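Local structure of ORF112 (Cyprinid herpesvirus 3, 4WCG) at residues Ile38-Glu41 with Met42-Lys45. The protein binds left-handed Z-DNA through its Zalpha domain, by a recognition mode shared with poxvirus E3L, and probably counters the host's innate immunity. Sequence-based numbering, arbitrary orientation.
Sequences ISEE and MNLK. With SO4 (sulfate ion), chain F.
The carboxylate of Glu40 and the amide of Asn43 meet with their planes turned 70° apart. Asn43 ND2 reaches Glu40 OE1 at 3.0 Å in an almost straight hydrogen bond, with OE1 in the amide plane and the donor above the carboxylate plane. Over one face of the amide lies Ser39 O, 3.5 Å from Asn43 CG. The CG2 methyl of Ile38 touches ND2 from beyond that end of the amide, tilted toward the face under Ser39 O. A bend at chi2 (57°) curls the glutamate chain toward Asn43 and Leu44, one turn on, and Glu40 OE2 then rests against Leu44 CG and CD2 while forming a salt bridge with Arg84. Asn43 itself is buried against His75 and Met79 of helix 69-81, so the bond to Glu40 gives an N-H of this buried amide a partner at the protein surface. On another side of the turn, Glu41 and Lys45 form a long salt bridge, OE2 to NZ 3.6 Å, with Lys45 CE lying 3.7 Å from Glu41 CG. Ser39 OG stands anti to its own nitrogen (chi1 162°) and leans forward to accept from Met42 N at 3.0 Å; Ser39 O accepts from Asn43 N. A sulfate, probably from the crystallisation liquor, sits over the helix start, bonded by Ser39 OG (2.8 Å to O3), by Glu40 N and, in a bent bond, by Glu41 N. The positive end of the helix dipole would probably help hold this anion. Ser39 OG accepting from Met42 N is a serine N-cap, and the anion sits on the amides of the same helix start, that of helix 40-52, the first helix of the winged helix-turn-helix fold of the Zalpha domain.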
loop_
_atom_site.group_PDB
_atom_site.type_symbol
_atom_site.label_atom_id
_atom_site.label_comp_id
_atom_site.label_asym_id
_atom_site.label_seq_id
_atom_site.Cartn_x
_atom_site.Cartn_y
_atom_site.Cartn_z
ATOM N N ILE A 38 10.439 -10.616 -3.122
ATOM C CA ILE A 38 10.369 -9.303 -3.766
ATOM C C ILE A 38 11.712 -8.949 -4.394
ATOM O O ILE A 38 12.739 -8.930 -3.717
ATOM C CB ILE A 38 9.975 -8.190 -2.778
ATOM C CG1 ILE A 38 8.549 -8.403 -2.266
ATOM C CG2 ILE A 38 10.113 -6.820 -3.435
ATOM C CD1 ILE A 38 7.495 -8.312 -3.348
ATOM N N SER A 39 11.693 -8.684 -5.695
ATOM C CA SER A 39 12.879 -8.247 -6.416
ATOM C C SER A 39 12.843 -6.741 -6.632
ATOM O O SER A 39 11.885 -6.213 -7.203
ATOM C CB SER A 39 12.980 -8.964 -7.762
ATOM O OG SER A 39 13.863 -8.289 -8.636
ATOM N N GLU A 40 13.884 -6.041 -6.186
ATOM C CA GLU A 40 13.943 -4.606 -6.428
ATOM C C GLU A 40 14.114 -4.347 -7.921
ATOM O O GLU A 40 13.615 -3.354 -8.448
ATOM C CB GLU A 40 15.071 -3.953 -5.618
ATOM C CG GLU A 40 15.276 -2.453 -5.881
ATOM C CD GLU A 40 14.033 -1.593 -5.629
ATOM O OE1 GLU A 40 13.117 -2.023 -4.885
ATOM O OE2 GLU A 40 13.988 -0.468 -6.176
ATOM N N GLU A 41 14.804 -5.256 -8.605
ATOM C CA GLU A 41 14.924 -5.179 -10.055
ATOM C C GLU A 41 13.542 -5.206 -10.718
ATOM O O GLU A 41 13.277 -4.439 -11.642
ATOM C CB GLU A 41 15.795 -6.320 -10.579
ATOM C CG GLU A 41 15.874 -6.396 -12.091
ATOM C CD GLU A 41 17.088 -7.169 -12.563
ATOM O OE1 GLU A 41 18.198 -6.897 -12.057
ATOM O OE2 GLU A 41 16.933 -8.052 -13.433
ATOM N N MET A 42 12.665 -6.085 -10.238
ATOM C CA MET A 42 11.293 -6.152 -10.747
ATOM C C MET A 42 10.529 -4.862 -10.438
ATOM O O MET A 42 9.783 -4.347 -11.274
ATOM C CB MET A 42 10.560 -7.366 -10.158
ATOM C CG MET A 42 9.083 -7.441 -10.510
ATOM S SD MET A 42 8.775 -7.561 -12.284
ATOM C CE MET A 42 9.105 -9.293 -12.579
ATOM N N ASN A 43 10.724 -4.335 -9.235
ATOM C CA ASN A 43 10.086 -3.074 -8.857
ATOM C C ASN A 43 10.403 -1.966 -9.848
ATOM O O ASN A 43 9.519 -1.250 -10.308
ATOM C CB ASN A 43 10.523 -2.644 -7.467
ATOM C CG ASN A 43 9.883 -3.460 -6.380
ATOM O OD1 ASN A 43 8.820 -4.057 -6.584
ATOM N ND2 ASN A 43 10.521 -3.500 -5.219
ATOM N N LEU A 44 11.679 -1.839 -10.191
ATOM C CA LEU A 44 12.108 -0.788 -11.098
ATOM C C LEU A 44 11.508 -0.960 -12.493
ATOM O O LEU A 44 11.152 0.019 -13.141
ATOM C CB LEU A 44 13.638 -0.749 -11.175
ATOM C CG LEU A 44 14.326 -0.282 -9.890
ATOM C CD1 LEU A 44 15.836 -0.373 -10.004
ATOM C CD2 LEU A 44 13.910 1.140 -9.567
ATOM N N LYS A 45 11.373 -2.200 -12.948
ATOM C CA LYS A 45 10.784 -2.446 -14.260
ATOM C C LYS A 45 9.299 -2.059 -14.277
ATOM O O LYS A 45 8.795 -1.514 -15.255
ATOM C CB LYS A 45 10.961 -3.912 -14.655
ATOM C CG LYS A 45 12.421 -4.314 -14.851
ATOM C CD LYS A 45 12.554 -5.812 -15.005
ATOM C CE LYS A 45 13.997 -6.209 -15.280
ATOM N NZ LYS A 45 14.116 -7.657 -15.612
HETATM S S SO4 F . 16.926 -7.655 -6.645
HETATM O O1 SO4 F . 16.207 -7.521 -5.380
HETATM O O2 SO4 F . 16.797 -6.424 -7.418
HETATM O O3 SO4 F . 16.377 -8.766 -7.418
HETATM O O4 SO4 F . 18.338 -7.907 -6.372
#